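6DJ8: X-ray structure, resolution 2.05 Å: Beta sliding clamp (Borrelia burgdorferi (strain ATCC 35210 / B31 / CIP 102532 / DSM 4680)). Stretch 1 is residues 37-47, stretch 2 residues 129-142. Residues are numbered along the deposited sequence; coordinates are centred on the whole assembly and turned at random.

Stretch 1, residues 37-47: NMNDIWSALLI
Stretch 2, residues 129-142: EPTFSYEEIENYNY

Two aromatic side chains of the second stretch, Phe132 and Tyr140, form the apolar centre of this contact, which buries 722 Å² in all. Phe132 (chi1 -74°, chi2 86°) has its CA-to-CB bond directed toward the first stretch. Its ring packs against Ile41, with Phe132 CE2 3.5 Å from Ile41 CG2, and against Ala44, with Phe132 CE1 3.7 Å from Ala44 CB. The backbone of the preceding turn also borders this ring: Asn39 O lies near the ring plane at its edge, 3.3 Å from Phe132 CE2, and Met38 O is 3.5 Å from Phe132 CZ.

Tyr140 starts sideways, but its t rotamer (chi1 -165°, chi2 96°) carries the ring to the first stretch, where it loses 129 Å², the largest area of any residue here. The ring lies near parallel to the six-membered ring of Trp42 (m, chi2 113°), planes at 25°, yet the centroids are 5.5 Å apart and the rings barely overlap; Trp42 CZ3 and Tyr140 CD1 approach to 3.9 Å. The CA-to-CB bond of Leu46 (t, chi2 67°) points toward the second stretch; Leu46 CB lies 4.0 Å from Tyr140 CD2, and Leu46 CD1 3.9 Å from Ile137 CG2.

The backbone around these residues is as follows. Asn37 to Asp40 form a type I turn, closed by Asp40 N to Asn37 O at 2.8 Å; a 3-10 segment, 41-43, leads into strand 44-47. A weakly bonded helix at about 135-140 crosses that strand at -100°, with a closest axial approach of 9.9 Å. CA atoms of Ile41 and Tyr140 are 7.2 Å apart, and those of Leu46 and Asn141 7.4 Å. At another margin the extended all-t Met38 reaches Pro130, with Met38 CE 3.3 Å from Pro130 CG.

Polar groups lie around this packing. Tyr140 OH donates a weak hydrogen bond to Ala44 O at 2.7 Å, the only one between the stretches, while Ile41 O sits at the tyrosine ring edge, 3.1 Å from Tyr140 CE1. Several polar groups are paired within their own stretch: Asp40 OD1 accepts from Trp42 N at 3.0 Å, beside the start of the 3-10 segment, and Asn39 N donates to Asn37 OD1 at 2.5 Å. Asn139 ND2 donates to Glu136 OE1 at 2.8 Å, and that same Glu136 OE1 lies 3.3 Å from Ile41 CG2, so a polar atom directly abuts the apolar centre. Beyond Leu46, Asn141 OD1 comes within 3.4 Å of Leu46 CD2.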

ATOM      1  N   ASN A  37      -1.042 -22.289   5.317  1.00 81.94           N
ATOM      2  CA  ASN A  37      -1.751 -23.093   4.336  1.00 83.19           C
ATOM      3  C   ASN A  37      -3.098 -23.508   4.912  1.00 78.22           C
ATOM      4  O   ASN A  37      -3.251 -23.684   6.124  1.00 72.34           O
ATOM      5  CB  ASN A  37      -0.910 -24.300   3.877  1.00 90.91           C
ATOM      6  CG  ASN A  37      -1.442 -25.623   4.383  1.00 89.41           C
ATOM      7  OD1 ASN A  37      -2.394 -26.173   3.831  1.00 90.00           O
ATOM      8  ND2 ASN A  37      -0.807 -26.158   5.424  1.00 91.10           N
ATOM      9  N   MET A  38      -4.082 -23.616   4.018  1.00 68.17           N
ATOM     10  CA  MET A  38      -5.456 -23.911   4.400  1.00 65.31           C
ATOM     11  C   MET A  38      -5.603 -25.236   5.140  1.00 65.29           C
ATOM     12  O   MET A  38      -6.547 -25.390   5.924  1.00 63.64           O
ATOM     13  CB  MET A  38      -6.296 -23.897   3.122  1.00 69.82           C
ATOM     14  CG  MET A  38      -7.677 -24.470   3.199  1.00 69.51           C
ATOM     15  SD  MET A  38      -8.365 -24.441   1.529  1.00 87.28           S
ATOM     16  CE  MET A  38     -10.045 -24.906   1.864  1.00 56.23           C
ATOM     17  N   ASN A  39      -4.674 -26.174   4.956  1.00 72.87           N
ATOM     18  CA  ASN A  39      -4.696 -27.436   5.688  1.00 73.92           C
ATOM     19  C   ASN A  39      -4.028 -27.355   7.047  1.00 67.92           C
ATOM     20  O   ASN A  39      -4.003 -28.366   7.751  1.00 70.72           O
ATOM     21  CB  ASN A  39      -4.036 -28.560   4.887  1.00 76.42           C
ATOM     22  CG  ASN A  39      -4.916 -29.062   3.774  1.00 81.56           C
ATOM     23  OD1 ASN A  39      -6.136 -28.913   3.826  1.00 80.29           O
ATOM     24  ND2 ASN A  39      -4.310 -29.678   2.766  1.00 85.15           N
ATOM     25  N   ASP A  40      -3.497 -26.201   7.426  1.00 66.65           N
ATOM     26  CA  ASP A  40      -2.739 -26.067   8.666  1.00 66.59           C
ATOM     27  C   ASP A  40      -3.653 -25.698   9.830  1.00 60.37           C
ATOM     28  O   ASP A  40      -4.256 -24.621   9.838  1.00 58.37           O
ATOM     29  CB  ASP A  40      -1.677 -24.990   8.488  1.00 65.86           C
ATOM     30  CG  ASP A  40      -0.820 -24.824   9.708  1.00 71.17           C
ATOM     31  OD1 ASP A  40      -0.880 -25.689  10.606  1.00 60.59           O
ATOM     32  OD2 ASP A  40      -0.133 -23.788   9.785  1.00 71.55           O
ATOM     33  N   ILE A  41      -3.693 -26.555  10.852  1.00 57.37           N
ATOM     34  CA  ILE A  41      -4.556 -26.269  11.992  1.00 59.99           C
ATOM     35  C   ILE A  41      -4.099 -25.025  12.740  1.00 58.85           C
ATOM     36  O   ILE A  41      -4.913 -24.392  13.421  1.00 50.62           O
ATOM     37  CB  ILE A  41      -4.645 -27.461  12.963  1.00 65.24           C
ATOM     38  CG1 ILE A  41      -3.289 -27.760  13.593  1.00 60.12           C
ATOM     39  CG2 ILE A  41      -5.213 -28.700  12.284  1.00 61.87           C
ATOM     40  CD1 ILE A  41      -3.408 -28.647  14.806  1.00 67.47           C
ATOM     41  N   TRP A  42      -2.820 -24.656  12.636  1.00 57.87           N
ATOM     42  CA  TRP A  42      -2.330 -23.441  13.277  1.00 59.49           C
ATOM     43  C   TRP A  42      -2.586 -22.202  12.432  1.00 61.65           C
ATOM     44  O   TRP A  42      -2.232 -21.091  12.846  1.00 59.32           O
ATOM     45  CB  TRP A  42      -0.842 -23.593  13.596  1.00 57.94           C
ATOM     46  CG  TRP A  42      -0.611 -24.828  14.394  1.00 63.42           C
ATOM     47  CD1 TRP A  42       0.068 -25.943  14.001  1.00 66.52           C
ATOM     48  CD2 TRP A  42      -1.111 -25.104  15.715  1.00 66.41           C
ATOM     49  NE1 TRP A  42       0.040 -26.892  15.001  1.00 70.89           N
ATOM     50  CE2 TRP A  42      -0.676 -26.401  16.062  1.00 64.55           C
ATOM     51  CE3 TRP A  42      -1.871 -24.375  16.642  1.00 55.31           C
ATOM     52  CZ2 TRP A  42      -0.979 -26.987  17.285  1.00 62.23           C
ATOM     53  CZ3 TRP A  42      -2.176 -24.960  17.849  1.00 60.39           C
ATOM     54  CH2 TRP A  42      -1.726 -26.253  18.166  1.00 65.20           C
ATOM     55  N   SER A  43      -3.205 -22.373  11.270  1.00 58.78           N
ATOM     56  CA  SER A  43      -3.733 -21.270  10.488  1.00 51.39           C
ATOM     57  C   SER A  43      -5.229 -21.107  10.695  1.00 46.98           C
ATOM     58  O   SER A  43      -5.850 -20.240  10.066  1.00 48.72           O
ATOM     59  CB  SER A  43      -3.414 -21.471   9.007  1.00 60.22           C
ATOM     60  OG  SER A  43      -2.015 -21.357   8.775  1.00 69.17           O
ATOM     61  N   ALA A  44      -5.817 -21.919  11.566  1.00 45.93           N
ATOM     62  CA  ALA A  44      -7.249 -21.936  11.793  1.00 41.31           C
ATOM     63  C   ALA A  44      -7.603 -21.168  13.054  1.00 44.58           C
ATOM     64  O   ALA A  44      -6.751 -20.860  13.889  1.00 45.87           O
ATOM     65  CB  ALA A  44      -7.748 -23.375  11.911  1.00 44.98           C
ATOM     66  N   LEU A  45      -8.885 -20.867  13.199  1.00 37.66           N
ATOM     67  CA  LEU A  45      -9.398 -20.449  14.493  1.00 42.81           C
ATOM     68  C   LEU A  45     -10.517 -21.397  14.912  1.00 42.75           C
ATOM     69  O   LEU A  45     -11.081 -22.138  14.095  1.00 40.27           O
ATOM     70  CB  LEU A  45      -9.875 -18.995  14.456  1.00 45.20           C
ATOM     71  CG  LEU A  45     -10.822 -18.584  13.342  1.00 43.25           C
ATOM     72  CD1 LEU A  45     -12.205 -19.009  13.704  1.00 48.87           C
ATOM     73  CD2 LEU A  45     -10.777 -17.084  13.099  1.00 40.81           C
ATOM     74  N   LEU A  46     -10.820 -21.390  16.202  1.00 39.45           N
ATOM     75  CA  LEU A  46     -11.809 -22.293  16.768  1.00 41.83           C
ATOM     76  C   LEU A  46     -12.991 -21.445  17.195  1.00 40.08           C
ATOM     77  O   LEU A  46     -12.828 -20.501  17.968  1.00 37.32           O
ATOM     78  CB  LEU A  46     -11.236 -23.082  17.948  1.00 42.20           C
ATOM     79  CG  LEU A  46     -12.231 -23.913  18.760  1.00 44.66           C
ATOM     80  CD1 LEU A  46     -12.772 -25.051  17.933  1.00 44.75           C
ATOM     81  CD2 LEU A  46     -11.588 -24.461  20.058  1.00 48.33           C
ATOM     82  N   ILE A  47     -14.172 -21.742  16.655  1.00 38.68           N
ATOM     83  CA  ILE A  47     -15.384 -21.046  17.064  1.00 38.25           C
ATOM     84  C   ILE A  47     -16.270 -22.032  17.793  1.00 43.97           C
ATOM     85  O   ILE A  47     -16.361 -23.209  17.414  1.00 42.77           O
ATOM     86  CB  ILE A  47     -16.135 -20.390  15.888  1.00 45.00           C
ATOM     87  CG1 ILE A  47     -16.711 -21.437  14.950  1.00 47.19           C
ATOM     88  CG2 ILE A  47     -15.249 -19.395  15.169  1.00 40.78           C
ATOM     89  CD1 ILE A  47     -18.143 -21.145  14.583  1.00 57.17           C
ATOM     90  N   GLU A 129     -17.631 -23.263   2.999  1.00 37.13           N
ATOM     91  CA  GLU A 129     -16.279 -23.157   3.547  1.00 42.28           C
ATOM     92  C   GLU A 129     -15.890 -24.474   4.201  1.00 43.13           C
ATOM     93  O   GLU A 129     -16.494 -24.868   5.220  1.00 45.69           O
ATOM     94  CB  GLU A 129     -16.192 -22.016   4.556  1.00 38.59           C
ATOM     95  CG  GLU A 129     -16.310 -20.618   3.939  1.00 34.47           C
ATOM     96  CD  GLU A 129     -15.075 -20.224   3.121  1.00 41.55           C
ATOM     97  OE1 GLU A 129     -14.058 -20.961   3.151  1.00 38.81           O
ATOM     98  OE2 GLU A 129     -15.117 -19.158   2.453  1.00 39.00           O
ATOM     99  N   PRO A 130     -14.907 -25.179   3.664  1.00 42.51           N
ATOM    100  CA  PRO A 130     -14.485 -26.434   4.283  1.00 43.55           C
ATOM    101  C   PRO A 130     -13.884 -26.187   5.652  1.00 47.66           C
ATOM    102  O   PRO A 130     -13.312 -25.129   5.925  1.00 41.75           O
ATOM    103  CB  PRO A 130     -13.460 -27.020   3.300  1.00 48.56           C
ATOM    104  CG  PRO A 130     -13.167 -25.921   2.301  1.00 58.29           C
ATOM    105  CD  PRO A 130     -14.423 -25.089   2.281  1.00 51.27           C
ATOM    106  N   THR A 131     -14.074 -27.167   6.527  1.00 41.36           N
ATOM    107  CA  THR A 131     -13.636 -27.104   7.917  1.00 48.34           C
ATOM    108  C   THR A 131     -12.734 -28.281   8.245  1.00 50.90           C
ATOM    109  O   THR A 131     -12.607 -29.232   7.473  1.00 47.98           O
ATOM    110  CB  THR A 131     -14.834 -27.097   8.873  1.00 45.51           C
ATOM    111  OG1 THR A 131     -15.579 -28.314   8.689  1.00 50.65           O
ATOM    112  CG2 THR A 131     -15.731 -25.905   8.597  1.00 44.51           C
ATOM    113  N   PHE A 132     -12.104 -28.210   9.414  1.00 50.32           N
ATOM    114  CA  PHE A 132     -11.346 -29.358   9.872  1.00 51.17           C
ATOM    115  C   PHE A 132     -12.286 -30.407  10.443  1.00 52.06           C
ATOM    116  O   PHE A 132     -13.455 -30.138  10.731  1.00 55.13           O
ATOM    117  CB  PHE A 132     -10.303 -28.931  10.905  1.00 51.03           C
ATOM    118  CG  PHE A 132      -9.143 -28.212  10.298  1.00 51.32           C
ATOM    119  CD1 PHE A 132      -9.202 -26.847  10.072  1.00 48.65           C
ATOM    120  CD2 PHE A 132      -8.011 -28.910   9.902  1.00 55.52           C
ATOM    121  CE1 PHE A 132      -8.146 -26.181   9.477  1.00 48.41           C
ATOM    122  CE2 PHE A 132      -6.946 -28.251   9.309  1.00 57.39           C
ATOM    123  CZ  PHE A 132      -7.014 -26.885   9.096  1.00 55.63           C
ATOM    124  N   SER A 133     -11.768 -31.627  10.559  1.00 60.12           N
ATOM    125  CA  SER A 133     -12.488 -32.717  11.196  1.00 68.62           C
ATOM    126  C   SER A 133     -12.589 -32.467  12.696  1.00 69.27           C
ATOM    127  O   SER A 133     -11.820 -31.693  13.274  1.00 66.31           O
ATOM    128  CB  SER A 133     -11.800 -34.058  10.923  1.00 73.39           C
ATOM    129  N   TYR A 134     -13.587 -33.103  13.321  1.00 72.21           N
ATOM    130  CA  TYR A 134     -13.754 -32.970  14.765  1.00 76.60           C
ATOM    131  C   TYR A 134     -12.529 -33.461  15.534  1.00 81.58           C
ATOM    132  O   TYR A 134     -12.220 -32.926  16.606  1.00 77.71           O
ATOM    133  CB  TYR A 134     -15.000 -33.733  15.219  1.00 79.91           C
ATOM    134  N   GLU A 135     -11.808 -34.454  14.999  1.00 83.51           N
ATOM    135  CA  GLU A 135     -10.612 -34.954  15.673  1.00 83.83           C
ATOM    136  C   GLU A 135      -9.499 -33.915  15.734  1.00 84.24           C
ATOM    137  O   GLU A 135      -8.640 -33.995  16.618  1.00 77.47           O
ATOM    138  CB  GLU A 135     -10.093 -36.229  14.994  1.00 84.08           C
ATOM    139  CG  GLU A 135     -11.057 -37.417  15.023  1.00 89.01           C
ATOM    140  CD  GLU A 135     -12.236 -37.248  14.087  1.00 94.47           C
ATOM    141  OE1 GLU A 135     -12.019 -36.835  12.928  1.00 97.28           O
ATOM    142  OE2 GLU A 135     -13.381 -37.514  14.514  1.00 93.96           O
ATOM    143  N   GLU A 136      -9.505 -32.925  14.841  1.00 81.61           N
ATOM    144  CA  GLU A 136      -8.462 -31.913  14.878  1.00 77.79           C
ATOM    145  C   GLU A 136      -8.690 -30.881  15.974  1.00 72.58           C
ATOM    146  O   GLU A 136      -7.748 -30.171  16.339  1.00 69.71           O
ATOM    147  CB  GLU A 136      -8.351 -31.213  13.520  1.00 74.80           C
ATOM    148  CG  GLU A 136      -7.715 -32.049  12.404  1.00 77.76           C
ATOM    149  CD  GLU A 136      -6.229 -32.342  12.634  1.00 88.40           C
ATOM    150  OE1 GLU A 136      -5.612 -31.741  13.546  1.00 83.89           O
ATOM    151  OE2 GLU A 136      -5.670 -33.168  11.880  1.00 93.39           O
ATOM    152  N   ILE A 137      -9.908 -30.783  16.511  1.00 70.53           N
ATOM    153  CA  ILE A 137     -10.177 -29.769  17.526  1.00 70.15           C
ATOM    154  C   ILE A 137      -9.386 -30.067  18.790  1.00 80.26           C
ATOM    155  O   ILE A 137      -8.845 -29.157  19.430  1.00 83.51           O
ATOM    156  CB  ILE A 137     -11.687 -29.652  17.806  1.00 68.35           C
ATOM    157  CG1 ILE A 137     -12.410 -29.104  16.572  1.00 62.53           C
ATOM    158  CG2 ILE A 137     -11.935 -28.724  18.985  1.00 61.39           C
ATOM    159  CD1 ILE A 137     -13.890 -28.883  16.772  1.00 57.56           C
ATOM    160  N   GLU A 138      -9.307 -31.344  19.172  1.00 81.50           N
ATOM    161  CA  GLU A 138      -8.542 -31.705  20.360  1.00 83.62           C
ATOM    162  C   GLU A 138      -7.099 -31.226  20.256  1.00 85.01           C
ATOM    163  O   GLU A 138      -6.517 -30.789  21.254  1.00 87.12           O
ATOM    164  CB  GLU A 138      -8.591 -33.217  20.568  1.00 82.87           C
ATOM    165  N   ASN A 139      -6.534 -31.232  19.048  1.00 83.50           N
ATOM    166  CA  ASN A 139      -5.160 -30.781  18.864  1.00 81.87           C
ATOM    167  C   ASN A 139      -5.006 -29.288  19.148  1.00 84.05           C
ATOM    168  O   ASN A 139      -3.928 -28.852  19.566  1.00 87.33           O
ATOM    169  CB  ASN A 139      -4.700 -31.085  17.438  1.00 88.74           C
ATOM    170  CG  ASN A 139      -4.648 -32.577  17.137  1.00 91.69           C
ATOM    171  OD1 ASN A 139      -4.602 -33.412  18.043  1.00 90.39           O
ATOM    172  ND2 ASN A 139      -4.660 -32.916  15.850  1.00 89.11           N
ATOM    173  N   TYR A 140      -6.057 -28.493  18.927  1.00 82.60           N
ATOM    174  CA  TYR A 140      -5.997 -27.031  18.983  1.00 81.12           C
ATOM    175  C   TYR A 140      -6.454 -26.429  20.310  1.00 83.26           C
ATOM    176  O   TYR A 140      -5.849 -25.461  20.781  1.00 79.75           O
ATOM    177  CB  TYR A 140      -6.852 -26.440  17.845  1.00 68.31           C
ATOM    178  CG  TYR A 140      -6.647 -24.967  17.518  1.00 58.98           C
ATOM    179  CD1 TYR A 140      -5.803 -24.580  16.486  1.00 57.10           C
ATOM    180  CD2 TYR A 140      -7.320 -23.961  18.218  1.00 57.28           C
ATOM    181  CE1 TYR A 140      -5.614 -23.228  16.164  1.00 54.12           C
ATOM    182  CE2 TYR A 140      -7.136 -22.592  17.901  1.00 50.35           C
ATOM    183  CZ  TYR A 140      -6.279 -22.241  16.872  1.00 51.23           C
ATOM    184  OH  TYR A 140      -6.080 -20.911  16.526  1.00 50.42           O
ATOM    185  N   ASN A 141      -7.500 -26.981  20.925  1.00 84.98           N
ATOM    186  CA  ASN A 141      -8.261 -26.265  21.947  1.00 85.90           C
ATOM    187  C   ASN A 141      -7.417 -25.887  23.167  1.00 94.06           C
ATOM    188  O   ASN A 141      -6.473 -26.586  23.552  1.00 94.49           O
ATOM    189  CB  ASN A 141      -9.463 -27.100  22.398  1.00 81.70           C
ATOM    190  CG  ASN A 141     -10.655 -26.241  22.812  1.00 78.91           C
ATOM    191  OD1 ASN A 141     -10.511 -25.072  23.188  1.00 72.03           O
ATOM    192  ND2 ASN A 141     -11.845 -26.825  22.737  1.00 79.89           N
ATOM    193  N   TYR A 142      -7.793 -24.764  23.780  1.00 90.32           N
ATOM    194  CA  TYR A 142      -7.185 -24.257  25.003  1.00 86.69           C
ATOM    195  C   TYR A 142      -8.294 -23.717  25.892  1.00 90.22           C
ATOM    196  O   TYR A 142      -9.151 -22.960  25.429  1.00 86.83           O
ATOM    197  CB  TYR A 142      -6.162 -23.160  24.707  1.00 79.38           C
TER